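PDB 5AVM: phosphoribosylformylglycinamidine cyclo-ligase from Thermus thermophilus HB8, which probably catalyses the ATP-dependent ring closure of formylglycinamidine ribonucleotide to 5-aminoimidazole ribonucleotide in de novo purine biosynthesis. Local coordinates for residues L51-V57 with V157-S163; L92-E97 with F228-W232. The contacts are given in a common frame with arbitrary orientation. Residues are numbered along the deposited sequence.

The segments alternate along the chain, 51-57, 92-97, 157-163, 228-232, so the two contacts cross. Contact 1 pairs strand 54-62, an outermost strand, within this chain, of a four-stranded mixed sheet, with strand 150-161, both in the N-terminal AIR synthase domain. Contact 2 begins where helix 79-92 turns into strand 97-107, the next strand of that sheet, and reaches to helix 225-233 of the C-terminal domain. Their centres lie about 12 Å apart, and they touch: V159 N is 3.0 Å from E97 O, a probable hydrogen bond, and V57 CG2 packs 3.4 Å from A96 CB. The start of strand 97-107 thus links the sheet pairing to the interdomain contact.

Contact 1: residues L51-V57 with V157-S163; sequences LEEPVLV and VGVVERS
Strand 54-57 runs antiparallel to strand 157-161, their short axes at 146° and 4.4 Å at closest approach. Two hydrogen-bonded pairs set the register: V55-V160 (V55 N to V160 O 2.7 Å, V160 N to V55 O 3.1 Å) and V57-G158 (G158 N to V57 O 2.9 Å; V57 N to G158 O weak, 3.3 Å). P54-E161 and L56-V159 are non-hydrogen-bonded pairs. On the V55/V57 face, G158 is a hollow that V57 (chi1 m) fills with CG2, 4.1 Å from G158 CA, while V57 CG1 meets V160 CG1 at 3.8 Å. Within this chain it is an edge pairing of the N-terminal domain's sheet; on the opposite face P54 CB nestles against V159 CG2 (3.8 Å), and L56 packs on F100 of the second subunit. At the strand's end E161 folds back (chi1 and chi2 m), placing OE2 2.8 Å from E53 N. E53 O accepts R162 N (2.8 Å), E53 OE1 receives S163 N (2.8 Å) and S163 OG (2.6 Å), and E53 OE2 forms a charge-only salt bridge to R162 NH2 (3.5 Å).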
ATOM      1  N   LEU B  51      22.294 -20.256   3.791  1.00 48.20           N
ATOM      2  CA  LEU B  51      21.612 -21.522   3.382  1.00 47.53           C
ATOM      3  C   LEU B  51      20.596 -21.979   4.441  1.00 46.40           C
ATOM      4  O   LEU B  51      20.963 -22.326   5.568  1.00 48.41           O
ATOM      5  CB  LEU B  51      22.665 -22.618   3.137  1.00 48.46           C
ATOM      6  CG  LEU B  51      22.257 -23.940   2.470  1.00 49.24           C
ATOM      7  CD1 LEU B  51      23.492 -24.634   1.913  1.00 49.37           C
ATOM      8  CD2 LEU B  51      21.540 -24.834   3.463  1.00 49.18           C
ATOM      9  N   GLU B  52      19.318 -21.953   4.076  1.00 43.63           N
ATOM     10  CA  GLU B  52      18.227 -22.371   4.961  1.00 39.75           C
ATOM     11  C   GLU B  52      17.857 -21.422   6.113  1.00 36.77           C
ATOM     12  O   GLU B  52      17.612 -21.861   7.240  1.00 36.54           O
ATOM     13  CB  GLU B  52      18.507 -23.778   5.516  1.00 41.36           C
ATOM     14  CG  GLU B  52      17.331 -24.391   6.280  1.00 42.08           C
ATOM     15  CD  GLU B  52      17.518 -25.868   6.603  1.00 42.64           C
ATOM     16  OE1 GLU B  52      16.729 -26.398   7.416  1.00 43.50           O
ATOM     17  OE2 GLU B  52      18.440 -26.503   6.046  1.00 42.50           O
ATOM     18  N   GLU B  53      17.822 -20.123   5.827  1.00 33.04           N
ATOM     19  CA  GLU B  53      17.424 -19.112   6.809  1.00 28.42           C
ATOM     20  C   GLU B  53      16.676 -17.999   6.083  1.00 25.45           C
ATOM     21  O   GLU B  53      17.063 -16.836   6.152  1.00 25.92           O
ATOM     22  CB  GLU B  53      18.632 -18.528   7.566  1.00 28.91           C
ATOM     23  CG  GLU B  53      20.006 -18.706   6.908  1.00 29.47           C
ATOM     24  CD  GLU B  53      21.156 -18.182   7.779  1.00 27.96           C
ATOM     25  OE1 GLU B  53      21.323 -16.952   7.880  1.00 26.98           O
ATOM     26  OE2 GLU B  53      21.890 -18.999   8.375  1.00 28.47           O
ATOM     27  N   PRO B  54      15.586 -18.348   5.370  1.00 22.37           N
ATOM     28  CA  PRO B  54      14.794 -17.366   4.631  1.00 21.22           C
ATOM     29  C   PRO B  54      14.004 -16.426   5.532  1.00 21.57           C
ATOM     30  O   PRO B  54      13.369 -16.856   6.496  1.00 21.77           O
ATOM     31  CB  PRO B  54      13.895 -18.240   3.761  1.00 19.76           C
ATOM     32  CG  PRO B  54      13.652 -19.424   4.638  1.00 19.45           C
ATOM     33  CD  PRO B  54      15.023 -19.704   5.198  1.00 20.46           C
ATOM     34  N   VAL B  55      14.057 -15.137   5.212  1.00 20.60           N
ATOM     35  CA  VAL B  55      13.348 -14.125   5.980  1.00 19.01           C
ATOM     36  C   VAL B  55      12.454 -13.340   5.039  1.00 19.65           C
ATOM     37  O   VAL B  55      12.919 -12.827   4.023  1.00 20.39           O
ATOM     38  CB  VAL B  55      14.325 -13.127   6.653  1.00 19.28           C
ATOM     39  CG1 VAL B  55      13.546 -12.064   7.417  1.00 14.94           C
ATOM     40  CG2 VAL B  55      15.291 -13.878   7.576  1.00 19.27           C
ATOM     41  N   LEU B  56      11.171 -13.255   5.365  1.00 18.33           N
ATOM     42  CA  LEU B  56      10.264 -12.493   4.536  1.00 16.36           C
ATOM     43  C   LEU B  56      10.484 -11.011   4.802  1.00 16.53           C
ATOM     44  O   LEU B  56      10.557 -10.567   5.951  1.00 14.80           O
ATOM     45  CB  LEU B  56       8.810 -12.857   4.834  1.00 17.00           C
ATOM     46  CG  LEU B  56       8.345 -14.266   4.455  1.00 18.00           C
ATOM     47  CD1 LEU B  56       6.860 -14.400   4.743  1.00 17.80           C
ATOM     48  CD2 LEU B  56       8.619 -14.533   2.986  1.00 16.82           C
ATOM     49  N   VAL B  57      10.621 -10.257   3.720  1.00 16.71           N
ATOM     50  CA  VAL B  57      10.809  -8.821   3.789  1.00 15.64           C
ATOM     51  C   VAL B  57       9.835  -8.189   2.806  1.00 16.43           C
ATOM     52  O   VAL B  57       9.212  -8.875   1.998  1.00 16.28           O
ATOM     53  CB  VAL B  57      12.250  -8.412   3.401  1.00 16.49           C
ATOM     54  CG1 VAL B  57      13.231  -8.914   4.441  1.00 16.91           C
ATOM     55  CG2 VAL B  57      12.604  -8.968   2.039  1.00 13.20           C
ATOM     56  N   VAL B 157       6.922  -7.921  -2.044  1.00 19.19           N
ATOM     57  CA  VAL B 157       7.348  -8.864  -1.013  1.00 16.78           C
ATOM     58  C   VAL B 157       8.541  -9.625  -1.571  1.00 16.79           C
ATOM     59  O   VAL B 157       8.612  -9.899  -2.768  1.00 16.94           O
ATOM     60  CB  VAL B 157       6.207  -9.857  -0.642  1.00 17.29           C
ATOM     61  CG1 VAL B 157       6.705 -10.895   0.365  1.00 15.03           C
ATOM     62  CG2 VAL B 157       5.025  -9.086  -0.068  1.00 12.92           C
ATOM     63  N   GLY B 158       9.488  -9.955  -0.707  1.00 16.70           N
ATOM     64  CA  GLY B 158      10.666 -10.655  -1.170  1.00 17.17           C
ATOM     65  C   GLY B 158      11.192 -11.608  -0.133  1.00 17.12           C
ATOM     66  O   GLY B 158      10.507 -11.906   0.838  1.00 19.05           O
ATOM     67  N   VAL B 159      12.410 -12.089  -0.329  1.00 17.11           N
ATOM     68  CA  VAL B 159      12.992 -13.025   0.615  1.00 17.10           C
ATOM     69  C   VAL B 159      14.506 -12.851   0.637  1.00 18.26           C
ATOM     70  O   VAL B 159      15.113 -12.495  -0.368  1.00 18.06           O
ATOM     71  CB  VAL B 159      12.599 -14.490   0.237  1.00 18.16           C
ATOM     72  CG1 VAL B 159      13.196 -14.866  -1.128  1.00 17.83           C
ATOM     73  CG2 VAL B 159      13.036 -15.457   1.330  1.00 15.49           C
ATOM     74  N   VAL B 160      15.111 -13.087   1.795  1.00 19.05           N
ATOM     75  CA  VAL B 160      16.554 -12.953   1.951  1.00 18.60           C
ATOM     76  C   VAL B 160      17.040 -13.889   3.064  1.00 19.90           C
ATOM     77  O   VAL B 160      16.311 -14.150   4.019  1.00 20.61           O
ATOM     78  CB  VAL B 160      16.916 -11.491   2.308  1.00 17.76           C
ATOM     79  CG1 VAL B 160      16.218 -11.089   3.595  1.00 13.83           C
ATOM     80  CG2 VAL B 160      18.428 -11.329   2.422  1.00 15.82           C
ATOM     81  N   GLU B 161      18.250 -14.421   2.931  1.00 21.60           N
ATOM     82  CA  GLU B 161      18.796 -15.296   3.968  1.00 21.53           C
ATOM     83  C   GLU B 161      19.255 -14.357   5.071  1.00 21.81           C
ATOM     84  O   GLU B 161      19.984 -13.401   4.811  1.00 22.12           O
ATOM     85  CB  GLU B 161      19.969 -16.112   3.429  1.00 22.57           C
ATOM     86  CG  GLU B 161      19.584 -17.066   2.303  1.00 26.41           C
ATOM     87  CD  GLU B 161      18.796 -18.271   2.784  1.00 28.82           C
ATOM     88  OE1 GLU B 161      17.723 -18.559   2.203  1.00 30.68           O
ATOM     89  OE2 GLU B 161      19.257 -18.934   3.737  1.00 29.68           O
ATOM     90  N   ARG B 162      18.819 -14.635   6.296  1.00 21.90           N
ATOM     91  CA  ARG B 162      19.128 -13.798   7.454  1.00 22.39           C
ATOM     92  C   ARG B 162      20.556 -13.282   7.555  1.00 23.28           C
ATOM     93  O   ARG B 162      20.781 -12.084   7.723  1.00 23.51           O
ATOM     94  CB  ARG B 162      18.772 -14.542   8.740  1.00 20.53           C
ATOM     95  CG  ARG B 162      18.783 -13.680  10.001  1.00 21.71           C
ATOM     96  CD  ARG B 162      19.723 -14.286  11.024  1.00 23.06           C
ATOM     97  NE  ARG B 162      19.608 -15.739  11.034  1.00 26.64           N
ATOM     98  CZ  ARG B 162      20.601 -16.564  11.334  1.00 27.65           C
ATOM     99  NH1 ARG B 162      21.791 -16.081  11.649  1.00 27.59           N
ATOM    100  NH2 ARG B 162      20.405 -17.873  11.313  1.00 33.14           N
ATOM    101  N   SER B 163      21.531 -14.176   7.458  1.00 24.80           N
ATOM    102  CA  SER B 163      22.911 -13.740   7.577  1.00 25.97           C
ATOM    103  C   SER B 163      23.428 -12.981   6.352  1.00 27.23           C
ATOM    104  O   SER B 163      24.549 -12.473   6.362  1.00 28.73           O
ATOM    105  CB  SER B 163      23.812 -14.937   7.910  1.00 23.39           C
ATOM    106  OG  SER B 163      23.556 -16.029   7.054  1.00 26.71           O
TER

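Contact 2: residues L92-E97 with F228-W232; sequences LAQGAE and FRLLW
A tryptophan edge pointing at a backbone carbonyl sets this contact apart: A96 O lies near the plane of the W232 ring, 3.6 Å from CH2, while G95 O approaches CZ2 at 3.8 Å. Segment 92-97 brings these carbonyls into position by ending its helix in a Schellman motif. G95 is the C-prime residue (phi 106°, psi 14°): G95 N bonds weakly to L92 O (3.2 Å) and A96 N to the carbonyl one residue earlier; a CB on G95 would jam against the preceding carbonyl oxygen. A96 and E97 then take extended angles (phi/psi -104/163 and -109/147). Segment 228-232 is regular helix, with W232 N to F228 O 2.7 Å, so F228 and W232, one turn apart, both direct their CA-to-CB bonds toward the other segment. L92 (chi1 m, chi2 t) fits between these aromatics: its CB sits over the F228 face, 4.0 Å from the centroid and 4° off the normal, a CH-pi contact, and its CD2 meets W232 CH2 at 3.5 Å. The closest CA pair is L92 and F228, 7.5 Å apart. At the outer side E97 (chi1 m) lays CG 3.4 Å from W232 CZ3 and forms a salt bridge through OE1 to R229 NE (2.8 Å), with a weak second bond from R229 NH2 (3.2 Å). The contact joins the two domains of the AIR synthase fold: helix 79-92 and strand 97-107 flank the turn, A96 backs onto V57 of strand 54-62, and F228 of helix 225-233 packs on M300 and L302 of strand 298-304.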
ATOM      1  N   LEU B  92      16.291  -4.601  -2.824  1.00 24.05           N
ATOM      2  CA  LEU B  92      17.675  -4.969  -3.113  1.00 24.00           C
ATOM      3  C   LEU B  92      18.623  -4.339  -2.106  1.00 24.14           C
ATOM      4  O   LEU B  92      19.714  -4.852  -1.874  1.00 26.49           O
ATOM      5  CB  LEU B  92      18.069  -4.534  -4.522  1.00 23.64           C
ATOM      6  CG  LEU B  92      17.462  -5.338  -5.676  1.00 23.98           C
ATOM      7  CD1 LEU B  92      17.824  -4.672  -7.002  1.00 23.99           C
ATOM      8  CD2 LEU B  92      17.958  -6.776  -5.635  1.00 22.61           C
ATOM      9  N   ALA B  93      18.206  -3.224  -1.513  1.00 24.90           N
ATOM     10  CA  ALA B  93      19.013  -2.534  -0.510  1.00 25.31           C
ATOM     11  C   ALA B  93      19.074  -3.370   0.763  1.00 26.97           C
ATOM     12  O   ALA B  93      20.022  -3.269   1.539  1.00 29.19           O
ATOM     13  CB  ALA B  93      18.414  -1.176  -0.206  1.00 25.21           C
ATOM     14  N   GLN B  94      18.054  -4.193   0.976  1.00 27.73           N
ATOM     15  CA  GLN B  94      17.990  -5.065   2.147  1.00 28.81           C
ATOM     16  C   GLN B  94      18.775  -6.362   1.907  1.00 28.01           C
ATOM     17  O   GLN B  94      19.194  -7.033   2.850  1.00 28.18           O
ATOM     18  CB  GLN B  94      16.526  -5.406   2.463  1.00 30.46           C
ATOM     19  CG  GLN B  94      15.653  -4.197   2.769  1.00 32.74           C
ATOM     20  CD  GLN B  94      14.236  -4.584   3.156  1.00 33.83           C
ATOM     21  OE1 GLN B  94      14.029  -5.442   4.016  1.00 33.91           O
ATOM     22  NE2 GLN B  94      13.251  -3.944   2.530  1.00 34.19           N
ATOM     23  N   GLY B  95      18.951  -6.702   0.634  1.00 26.86           N
ATOM     24  CA  GLY B  95      19.666  -7.904   0.248  1.00 24.61           C
ATOM     25  C   GLY B  95      18.715  -8.978  -0.249  1.00 24.13           C
ATOM     26  O   GLY B  95      19.101 -10.134  -0.417  1.00 24.64           O
ATOM     27  N   ALA B  96      17.476  -8.592  -0.525  1.00 23.05           N
ATOM     28  CA  ALA B  96      16.469  -9.552  -0.949  1.00 23.85           C
ATOM     29  C   ALA B  96      16.099  -9.583  -2.424  1.00 25.06           C
ATOM     30  O   ALA B  96      16.385  -8.651  -3.175  1.00 25.39           O
ATOM     31  CB  ALA B  96      15.204  -9.351  -0.117  1.00 22.36           C
ATOM     32  N   GLU B  97      15.460 -10.685  -2.815  1.00 27.12           N
ATOM     33  CA  GLU B  97      14.970 -10.909  -4.177  1.00 29.88           C
ATOM     34  C   GLU B  97      13.445 -10.817  -4.117  1.00 28.89           C
ATOM     35  O   GLU B  97      12.832 -11.196  -3.115  1.00 28.97           O
ATOM     36  CB  GLU B  97      15.351 -12.301  -4.691  1.00 32.65           C
ATOM     37  CG  GLU B  97      16.823 -12.518  -4.931  1.00 37.57           C
ATOM     38  CD  GLU B  97      17.066 -13.493  -6.059  1.00 41.21           C
ATOM     39  OE1 GLU B  97      16.943 -13.078  -7.238  1.00 41.44           O
ATOM     40  OE2 GLU B  97      17.362 -14.673  -5.767  1.00 43.91           O
ATOM     41  N   PHE B 228      22.683  -6.838  -9.100  1.00 31.79           N
ATOM     42  CA  PHE B 228      22.808  -7.612  -7.869  1.00 29.93           C
ATOM     43  C   PHE B 228      22.956  -9.106  -8.092  1.00 31.13           C
ATOM     44  O   PHE B 228      23.803  -9.745  -7.472  1.00 32.69           O
ATOM     45  CB  PHE B 228      21.609  -7.348  -6.951  1.00 25.64           C
ATOM     46  CG  PHE B 228      21.742  -6.097  -6.139  1.00 23.53           C
ATOM     47  CD1 PHE B 228      21.691  -4.848  -6.743  1.00 22.79           C
ATOM     48  CD2 PHE B 228      21.985  -6.166  -4.770  1.00 23.22           C
ATOM     49  CE1 PHE B 228      21.889  -3.677  -5.993  1.00 22.78           C
ATOM     50  CE2 PHE B 228      22.184  -5.001  -4.013  1.00 22.78           C
ATOM     51  CZ  PHE B 228      22.136  -3.756  -4.628  1.00 21.06           C
ATOM     52  N   ARG B 229      22.135  -9.668  -8.969  1.00 32.36           N
ATOM     53  CA  ARG B 229      22.218 -11.094  -9.236  1.00 33.78           C
ATOM     54  C   ARG B 229      23.604 -11.458  -9.758  1.00 33.82           C
ATOM     55  O   ARG B 229      24.158 -12.494  -9.399  1.00 33.11           O
ATOM     56  CB  ARG B 229      21.118 -11.513 -10.214  1.00 34.00           C
ATOM     57  CG  ARG B 229      19.767 -11.684  -9.524  1.00 37.04           C
ATOM     58  CD  ARG B 229      18.616 -11.881 -10.501  1.00 40.51           C
ATOM     59  NE  ARG B 229      17.359 -12.210  -9.820  1.00 41.54           N
ATOM     60  CZ  ARG B 229      16.164 -12.193 -10.408  1.00 43.72           C
ATOM     61  NH1 ARG B 229      16.059 -11.858 -11.689  1.00 43.98           N
ATOM     62  NH2 ARG B 229      15.072 -12.513  -9.719  1.00 42.43           N
ATOM     63  N   LEU B 230      24.173 -10.589 -10.583  1.00 34.38           N
ATOM     64  CA  LEU B 230      25.500 -10.834 -11.131  1.00 35.51           C
ATOM     65  C   LEU B 230      26.528 -10.881 -10.012  1.00 35.45           C
ATOM     66  O   LEU B 230      27.486 -11.653 -10.069  1.00 36.26           O
ATOM     67  CB  LEU B 230      25.888  -9.731 -12.115  1.00 37.46           C
ATOM     68  CG  LEU B 230      25.015  -9.576 -13.358  1.00 37.61           C
ATOM     69  CD1 LEU B 230      25.528  -8.400 -14.179  1.00 37.97           C
ATOM     70  CD2 LEU B 230      25.039 -10.867 -14.168  1.00 38.05           C
ATOM     71  N   LEU B 231      26.331 -10.043  -9.001  1.00 34.38           N
ATOM     72  CA  LEU B 231      27.243 -10.000  -7.869  1.00 34.48           C
ATOM     73  C   LEU B 231      26.978 -11.156  -6.911  1.00 35.68           C
ATOM     74  O   LEU B 231      27.901 -11.696  -6.306  1.00 35.30           O
ATOM     75  CB  LEU B 231      27.096  -8.676  -7.131  1.00 33.45           C
ATOM     76  CG  LEU B 231      27.477  -7.440  -7.941  1.00 32.83           C
ATOM     77  CD1 LEU B 231      27.073  -6.200  -7.167  1.00 32.98           C
ATOM     78  CD2 LEU B 231      28.968  -7.445  -8.228  1.00 31.39           C
ATOM     79  N   TRP B 232      25.712 -11.531  -6.768  1.00 36.89           N
ATOM     80  CA  TRP B 232      25.374 -12.637  -5.886  1.00 38.49           C
ATOM     81  C   TRP B 232      25.934 -13.939  -6.455  1.00 40.79           C
ATOM     82  O   TRP B 232      26.585 -14.709  -5.749  1.00 41.43           O
ATOM     83  CB  TRP B 232      23.853 -12.751  -5.711  1.00 36.30           C
ATOM     84  CG  TRP B 232      23.246 -11.640  -4.892  1.00 35.43           C
ATOM     85  CD1 TRP B 232      23.841 -10.958  -3.865  1.00 34.46           C
ATOM     86  CD2 TRP B 232      21.911 -11.126  -4.993  1.00 33.88           C
ATOM     87  NE1 TRP B 232      22.957 -10.057  -3.320  1.00 34.11           N
ATOM     88  CE2 TRP B 232      21.766 -10.140  -3.992  1.00 33.03           C
ATOM     89  CE3 TRP B 232      20.822 -11.405  -5.829  1.00 34.34           C
ATOM     90  CZ2 TRP B 232      20.575  -9.429  -3.805  1.00 31.72           C
ATOM     91  CZ3 TRP B 232      19.634 -10.695  -5.642  1.00 33.22           C
ATOM     92  CH2 TRP B 232      19.525  -9.720  -4.636  1.00 32.35           C
TER